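Local coordinates for protein nitroreductase (PDB 3PXV) that binds flavin mononucleotide and, as a member of the nitroreductase family, probably works as an FMN-dependent oxidoreductase, at residues E57-M62 with P94-V99; V98-P103 with L154-G159. All coordinates share one frame; numbering follows the deposited sequence.

Interaction 1: E57-M62 with P94-V99; sequences ELMQEM and PCMIVV
Pro94 meets the helix segment 57-62 through its backbone: the selenium of Met59, which is modelled as selenomethionine, lies 3.8 Å from Pro94 C. The same selenium comes closer still to the next residue, 3.6 Å from Cys95 CA, while the Cys95 side chain starts off away from the helix. A methionine side chain suits this place, since it is unbranched, apolar and easily bent, and can lie against main-chain atoms without needing a hydrogen bond. The bend is at the last torsion of Met59 (chi3 63°), which places CE 4.1 Å from Met96 CG. Met96, also selenomethionine, points at the helix. Its CG stands between the backbone N and the carbonyl carbon (chi1 65°), and beyond CG the chain is fully extended. It slides past Met59 in the opposite direction, and its end reaches the selenomethionine nearly one helical turn on, with Met96 CE 3.9 Å from Met62 SE. Three flexible selenomethionine side chains thus fill a buried interface that has no hydrogen bond across it; the axes of the short segments 57-62 and 95-99 approach to 9.9 Å, with 71° between their directions. The contact lays helix 56-72 across one face of the antiparallel sheet, where strand 95-101 runs between strands 50-53 and 161-169. Met59 also touches Val53 of the former, and Met62 reaches Phe150 of helix 147-154.

Interaction 2: V98-P103 with L154-G159; sequences VVPIDP and LGFPEG
A Schellman motif, with Gly155 as its C-prime residue, ends helix 147-154 and leads into a loop whose Phe156 and Pro157 lie against strand 95-101; the end-to-end directions of the two segments differ by only 6°. Gly155 has positive phi, where a side chain would collide with the carbonyl oxygen of Leu154. The central contact is a CH-pi interaction: Pro100 CB sits 3.5 Å from the centroid of the Phe156 ring, only 5° off its normal. Proline's compact ring suits this place by offering aliphatic C-H groups, and a flat phenylalanine can give Pro100 a face and Val98 an edge at once. Val98 CG1 lies near the ring plane, 3.8 Å from Phe156 CE1, the two side chains crossing at about a right angle. With CG1 anti to the backbone N (chi1 178°), the valine branches divide, and CG2 approaches Leu154 CD2 at 4.4 Å. Replacing Phe156 by an alanine would probably leave Pro100 CB without its aromatic face and Val98 CG1 without its edge contact, opening a gap between loop and strand. Pro100 CG faces Pro157 CD at 4.4 Å. At the exposed end, Pro103 CD lies 3.2 Å from the oxygen of Gly159, another positive-phi glycine. The loop then enters strand 161-169; Phe156 and Pro100 both touch Ile51 of strand 50-53, and Leu154 extends the packing to helix 56-72.

Interactions 1 and 2 use overlapping parts of strand 95-101: Met96 carries the strand's side-chain packing in the first, Val98 and Pro100 in the second, and their centres are 14 Å apart. Leu154, at the end of helix 147-154, joins them directly: its CD2 is 3.8 Å from Leu58 CD2, and its CD1 is 3.9 Å from Met62 SE. Leu154 thus links the packing of helix 56-72 to that of the loop 154-159, in a region buried at interaction 1 and partly exposed at the far end of interaction 2. The Met96 side chain lies about 10 Å from a bound FMN and that of Val98 about 12 Å, so both contacts lie outside the first shell of the flavin.

Interaction 1: E57-M62 with P94-V99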
ATOM      1  N   GLU B  57       8.993  27.139  -0.864  1.00 56.97           N
ATOM      2  CA  GLU B  57       8.118  27.972  -1.667  1.00 59.51           C
ATOM      3  C   GLU B  57       7.059  27.128  -2.375  1.00 57.77           C
ATOM      4  O   GLU B  57       5.866  27.416  -2.263  1.00 58.44           O
ATOM      5  CB  GLU B  57       8.932  28.804  -2.676  1.00 61.16           C
ATOM      6  CG  GLU B  57       8.101  29.686  -3.608  1.00 69.83           C
ATOM      7  CD  GLU B  57       7.251  30.701  -2.855  1.00 79.19           C
ATOM      8  OE1 GLU B  57       7.593  31.026  -1.695  1.00 88.67           O
ATOM      9  OE2 GLU B  57       6.241  31.173  -3.422  1.00 78.52           O
ATOM     10  N   LEU B  58       7.495  26.071  -3.067  1.00 56.09           N
ATOM     11  CA  LEU B  58       6.579  25.210  -3.828  1.00 53.27           C
ATOM     12  C   LEU B  58       5.587  24.553  -2.876  1.00 51.78           C
ATOM     13  O   LEU B  58       4.412  24.449  -3.176  1.00 51.36           O
ATOM     14  CB  LEU B  58       7.364  24.158  -4.639  1.00 51.44           C
ATOM     15  CG  LEU B  58       6.606  23.108  -5.466  1.00 51.51           C
ATOM     16  CD1 LEU B  58       5.627  23.740  -6.447  1.00 46.54           C
ATOM     17  CD2 LEU B  58       7.573  22.219  -6.211  1.00 47.32           C
HETATM   18  N   MSE B  59       6.068  24.111  -1.720  1.00 51.80           N
HETATM   19  CA  MSE B  59       5.201  23.478  -0.737  1.00 51.02           C
HETATM   20  C   MSE B  59       4.112  24.446  -0.265  1.00 51.51           C
HETATM   21  O   MSE B  59       2.940  24.086  -0.260  1.00 49.87           O
HETATM   22  CB  MSE B  59       6.014  22.932   0.439  1.00 51.28           C
HETATM   23  CG  MSE B  59       6.845  21.682   0.088  1.00 52.48           C
HETATM   24 SE   MSE B  59       7.375  20.750   1.675  0.75 43.32          SE
HETATM   25  CE  MSE B  59       5.618  20.309   2.279  1.00 50.57           C
ATOM     26  N   GLN B  60       4.501  25.671   0.115  1.00 52.74           N
ATOM     27  CA  GLN B  60       3.537  26.706   0.538  1.00 52.39           C
ATOM     28  C   GLN B  60       2.528  27.035  -0.562  1.00 50.46           C
ATOM     29  O   GLN B  60       1.354  27.266  -0.284  1.00 50.16           O
ATOM     30  CB  GLN B  60       4.239  28.014   0.976  1.00 54.03           C
ATOM     31  CG  GLN B  60       5.054  27.951   2.289  1.00 58.94           C
ATOM     32  CD  GLN B  60       5.685  29.321   2.676  1.00 64.15           C
ATOM     33  OE1 GLN B  60       6.102  30.093   1.816  1.00 67.20           O
ATOM     34  NE2 GLN B  60       5.750  29.604   3.976  1.00 62.98           N
ATOM     35  N   GLU B  61       2.979  27.064  -1.810  1.00 50.72           N
ATOM     36  CA  GLU B  61       2.074  27.406  -2.908  1.00 51.04           C
ATOM     37  C   GLU B  61       1.029  26.331  -3.134  1.00 49.87           C
ATOM     38  O   GLU B  61      -0.135  26.633  -3.332  1.00 49.69           O
ATOM     39  CB  GLU B  61       2.852  27.724  -4.193  1.00 52.06           C
ATOM     40  CG  GLU B  61       3.650  29.028  -4.122  1.00 53.87           C
ATOM     41  CD  GLU B  61       4.300  29.433  -5.438  1.00 58.36           C
ATOM     42  OE1 GLU B  61       3.859  28.950  -6.501  1.00 55.78           O
ATOM     43  OE2 GLU B  61       5.239  30.271  -5.418  1.00 59.11           O
HETATM   44  N   MSE B  62       1.442  25.074  -3.069  1.00 49.46           N
HETATM   45  CA  MSE B  62       0.532  23.977  -3.271  1.00 48.95           C
HETATM   46  C   MSE B  62      -0.457  23.926  -2.105  1.00 49.89           C
HETATM   47  O   MSE B  62      -1.635  23.587  -2.279  1.00 50.10           O
HETATM   48  CB  MSE B  62       1.308  22.649  -3.407  1.00 48.68           C
HETATM   49  CG  MSE B  62       2.148  22.555  -4.652  1.00 46.21           C
HETATM   50 SE   MSE B  62       3.222  20.942  -4.764  0.75 37.12          SE
HETATM   51  CE  MSE B  62       1.788  19.687  -4.695  1.00 39.33           C
ATOM     52  N   PRO B  94       8.473  20.279   6.640  1.00 47.32           N
ATOM     53  CA  PRO B  94       9.457  20.935   5.804  1.00 50.85           C
ATOM     54  C   PRO B  94       9.790  20.188   4.514  1.00 51.08           C
ATOM     55  O   PRO B  94      10.565  20.689   3.712  1.00 52.54           O
ATOM     56  CB  PRO B  94      10.669  21.009   6.730  1.00 52.44           C
ATOM     57  CG  PRO B  94      10.565  19.727   7.518  1.00 48.67           C
ATOM     58  CD  PRO B  94       9.105  19.512   7.725  1.00 47.11           C
ATOM     59  N   CYS B  95       9.245  18.990   4.330  1.00 51.54           N
ATOM     60  CA  CYS B  95       9.459  18.230   3.096  1.00 51.21           C
ATOM     61  C   CYS B  95       8.444  17.121   2.963  1.00 47.70           C
ATOM     62  O   CYS B  95       7.781  16.751   3.918  1.00 46.04           O
ATOM     63  CB  CYS B  95      10.857  17.613   3.036  1.00 55.51           C
ATOM     64  SG  CYS B  95      11.052  16.242   4.127  1.00 59.76           S
HETATM   65  N   MSE B  96       8.337  16.582   1.762  1.00 46.66           N
HETATM   66  CA  MSE B  96       7.390  15.516   1.501  1.00 46.79           C
HETATM   67  C   MSE B  96       7.820  14.749   0.278  1.00 45.60           C
HETATM   68  O   MSE B  96       8.584  15.230  -0.537  1.00 44.63           O
HETATM   69  CB  MSE B  96       5.962  16.076   1.265  1.00 47.97           C
HETATM   70  CG  MSE B  96       5.794  16.946   0.018  1.00 44.59           C
HETATM   71 SE   MSE B  96       3.981  17.542  -0.199  0.75 37.95          SE
HETATM   72  CE  MSE B  96       4.248  18.721  -1.722  1.00 50.28           C
ATOM     73  N   ILE B  97       7.326  13.534   0.177  1.00 44.53           N
ATOM     74  CA  ILE B  97       7.554  12.744  -1.000  1.00 43.09           C
ATOM     75  C   ILE B  97       6.226  12.693  -1.700  1.00 42.47           C
ATOM     76  O   ILE B  97       5.223  12.295  -1.097  1.00 43.65           O
ATOM     77  CB  ILE B  97       8.037  11.361  -0.665  1.00 41.25           C
ATOM     78  CG1 ILE B  97       9.479  11.463  -0.156  1.00 42.43           C
ATOM     79  CG2 ILE B  97       7.928  10.478  -1.895  1.00 41.16           C
ATOM     80  CD1 ILE B  97      10.091  10.144   0.294  1.00 39.87           C
ATOM     81  N   VAL B  98       6.215  13.157  -2.945  1.00 42.33           N
ATOM     82  CA  VAL B  98       5.029  13.142  -3.800  1.00 40.44           C
ATOM     83  C   VAL B  98       5.138  11.949  -4.723  1.00 39.93           C
ATOM     84  O   VAL B  98       6.181  11.757  -5.332  1.00 41.08           O
ATOM     85  CB  VAL B  98       4.925  14.448  -4.622  1.00 41.24           C
ATOM     86  CG1 VAL B  98       3.716  14.408  -5.562  1.00 34.50           C
ATOM     87  CG2 VAL B  98       4.843  15.664  -3.639  1.00 39.71           C
ATOM     88  N   VAL B  99       4.075  11.136  -4.800  1.00 41.19           N
ATOM     89  CA  VAL B  99       4.040   9.940  -5.640  1.00 40.36           C
ATOM     90  C   VAL B  99       3.011  10.082  -6.751  1.00 41.50           C
ATOM     91  O   VAL B  99       1.827   9.848  -6.551  1.00 44.16           O
ATOM     92  CB  VAL B  99       3.754   8.653  -4.843  1.00 41.05           C
ATOM     93  CG1 VAL B  99       3.894   7.440  -5.756  1.00 34.14           C
ATOM     94  CG2 VAL B  99       4.707   8.515  -3.711  1.00 38.21           C
TER

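Interaction 2: V98-P103 with L154-G159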
ATOM      1  N   VAL B  98       6.215  13.157  -2.945  1.00 42.33           N
ATOM      2  CA  VAL B  98       5.029  13.142  -3.800  1.00 40.44           C
ATOM      3  C   VAL B  98       5.138  11.949  -4.723  1.00 39.93           C
ATOM      4  O   VAL B  98       6.181  11.757  -5.332  1.00 41.08           O
ATOM      5  CB  VAL B  98       4.925  14.448  -4.622  1.00 41.24           C
ATOM      6  CG1 VAL B  98       3.716  14.408  -5.562  1.00 34.50           C
ATOM      7  CG2 VAL B  98       4.843  15.664  -3.639  1.00 39.71           C
ATOM      8  N   VAL B  99       4.075  11.136  -4.800  1.00 41.19           N
ATOM      9  CA  VAL B  99       4.040   9.940  -5.640  1.00 40.36           C
ATOM     10  C   VAL B  99       3.011  10.082  -6.751  1.00 41.50           C
ATOM     11  O   VAL B  99       1.827   9.848  -6.551  1.00 44.16           O
ATOM     12  CB  VAL B  99       3.754   8.653  -4.843  1.00 41.05           C
ATOM     13  CG1 VAL B  99       3.894   7.440  -5.756  1.00 34.14           C
ATOM     14  CG2 VAL B  99       4.707   8.515  -3.711  1.00 38.21           C
ATOM     15  N   PRO B 100       3.452  10.546  -7.923  1.00 43.46           N
ATOM     16  CA  PRO B 100       2.524  10.627  -9.033  1.00 44.64           C
ATOM     17  C   PRO B 100       2.329   9.241  -9.652  1.00 44.52           C
ATOM     18  O   PRO B 100       3.157   8.354  -9.477  1.00 42.95           O
ATOM     19  CB  PRO B 100       3.253  11.553 -10.013  1.00 45.52           C
ATOM     20  CG  PRO B 100       4.670  11.248  -9.776  1.00 41.84           C
ATOM     21  CD  PRO B 100       4.763  11.112  -8.281  1.00 41.83           C
ATOM     22  N   ILE B 101       1.249   9.056 -10.385  1.00 45.63           N
ATOM     23  CA  ILE B 101       0.971   7.747 -10.946  1.00 44.94           C
ATOM     24  C   ILE B 101       0.422   7.862 -12.359  1.00 46.56           C
ATOM     25  O   ILE B 101      -0.071   8.926 -12.764  1.00 44.13           O
ATOM     26  CB  ILE B 101      -0.018   6.921 -10.049  1.00 43.71           C
ATOM     27  CG1 ILE B 101      -1.377   7.593  -9.918  1.00 47.28           C
ATOM     28  CG2 ILE B 101       0.520   6.679  -8.650  1.00 37.27           C
ATOM     29  CD1 ILE B 101      -2.415   6.625  -9.342  1.00 42.60           C
ATOM     30  N   ASP B 102       0.538   6.764 -13.108  1.00 48.15           N
ATOM     31  CA  ASP B 102       0.021   6.675 -14.465  1.00 49.34           C
ATOM     32  C   ASP B 102      -1.465   6.345 -14.302  1.00 49.90           C
ATOM     33  O   ASP B 102      -1.798   5.311 -13.760  1.00 51.94           O
ATOM     34  CB  ASP B 102       0.759   5.573 -15.231  1.00 50.03           C
ATOM     35  CG  ASP B 102       0.370   5.496 -16.723  1.00 51.93           C
ATOM     36  OD1 ASP B 102      -0.604   6.133 -17.147  1.00 47.60           O
ATOM     37  OD2 ASP B 102       1.073   4.786 -17.475  1.00 50.67           O
ATOM     38  N   PRO B 103      -2.359   7.244 -14.715  1.00 51.51           N
ATOM     39  CA  PRO B 103      -3.784   6.956 -14.571  1.00 54.61           C
ATOM     40  C   PRO B 103      -4.375   5.938 -15.569  1.00 56.66           C
ATOM     41  O   PRO B 103      -5.491   5.490 -15.358  1.00 56.45           O
ATOM     42  CB  PRO B 103      -4.430   8.331 -14.802  1.00 55.00           C
ATOM     43  CG  PRO B 103      -3.486   9.046 -15.670  1.00 51.91           C
ATOM     44  CD  PRO B 103      -2.127   8.601 -15.242  1.00 52.36           C
ATOM     45  N   LEU B 154       7.304  19.992 -10.182  1.00 49.18           N
ATOM     46  CA  LEU B 154       7.619  18.759  -9.431  1.00 50.36           C
ATOM     47  C   LEU B 154       8.405  17.782 -10.279  1.00 50.08           C
ATOM     48  O   LEU B 154       9.116  16.953  -9.753  1.00 49.41           O
ATOM     49  CB  LEU B 154       6.343  18.097  -8.931  1.00 48.57           C
ATOM     50  CG  LEU B 154       5.698  18.826  -7.753  1.00 51.52           C
ATOM     51  CD1 LEU B 154       4.235  18.445  -7.585  1.00 47.22           C
ATOM     52  CD2 LEU B 154       6.496  18.560  -6.477  1.00 49.72           C
ATOM     53  N   GLY B 155       8.268  17.902 -11.599  1.00 51.32           N
ATOM     54  CA  GLY B 155       8.936  17.033 -12.539  1.00 50.58           C
ATOM     55  C   GLY B 155       8.171  15.754 -12.832  1.00 49.99           C
ATOM     56  O   GLY B 155       8.768  14.743 -13.147  1.00 51.20           O
ATOM     57  N   PHE B 156       6.850  15.793 -12.739  1.00 49.99           N
ATOM     58  CA  PHE B 156       6.017  14.639 -13.064  1.00 50.05           C
ATOM     59  C   PHE B 156       6.279  14.185 -14.498  1.00 52.02           C
ATOM     60  O   PHE B 156       6.516  15.018 -15.366  1.00 50.96           O
ATOM     61  CB  PHE B 156       4.536  15.051 -13.032  1.00 49.51           C
ATOM     62  CG  PHE B 156       3.892  15.031 -11.684  1.00 47.26           C
ATOM     63  CD1 PHE B 156       4.630  15.123 -10.505  1.00 46.50           C
ATOM     64  CD2 PHE B 156       2.509  15.029 -11.603  1.00 43.37           C
ATOM     65  CE1 PHE B 156       3.997  15.127  -9.271  1.00 45.86           C
ATOM     66  CE2 PHE B 156       1.868  15.056 -10.382  1.00 41.73           C
ATOM     67  CZ  PHE B 156       2.609  15.112  -9.209  1.00 43.97           C
ATOM     68  N   PRO B 157       6.211  12.870 -14.765  1.00 53.84           N
ATOM     69  CA  PRO B 157       6.271  12.463 -16.173  1.00 54.85           C
ATOM     70  C   PRO B 157       4.972  12.875 -16.872  1.00 55.95           C
ATOM     71  O   PRO B 157       3.909  12.936 -16.225  1.00 53.35           O
ATOM     72  CB  PRO B 157       6.365  10.929 -16.112  1.00 55.03           C
ATOM     73  CG  PRO B 157       6.690  10.582 -14.696  1.00 53.24           C
ATOM     74  CD  PRO B 157       6.282  11.727 -13.833  1.00 53.39           C
ATOM     75  N   GLU B 158       5.044  13.117 -18.178  1.00 58.89           N
ATOM     76  CA  GLU B 158       3.877  13.533 -18.950  1.00 61.92           C
ATOM     77  C   GLU B 158       2.746  12.530 -18.792  1.00 59.41           C
ATOM     78  O   GLU B 158       2.958  11.329 -18.903  1.00 58.22           O
ATOM     79  CB  GLU B 158       4.215  13.664 -20.439  1.00 66.03           C
ATOM     80  CG  GLU B 158       3.210  14.546 -21.221  1.00 78.17           C
ATOM     81  CD  GLU B 158       3.446  14.539 -22.734  1.00 92.36           C
ATOM     82  OE1 GLU B 158       3.721  13.441 -23.289  1.00 94.64           O
ATOM     83  OE2 GLU B 158       3.329  15.626 -23.363  1.00 98.79           O
ATOM     84  N   GLY B 159       1.542  13.023 -18.528  1.00 58.16           N
ATOM     85  CA  GLY B 159       0.398  12.131 -18.371  1.00 58.11           C
ATOM     86  C   GLY B 159       0.125  11.652 -16.956  1.00 55.32           C
ATOM     87  O   GLY B 159      -0.982  11.242 -16.662  1.00 57.55           O
TER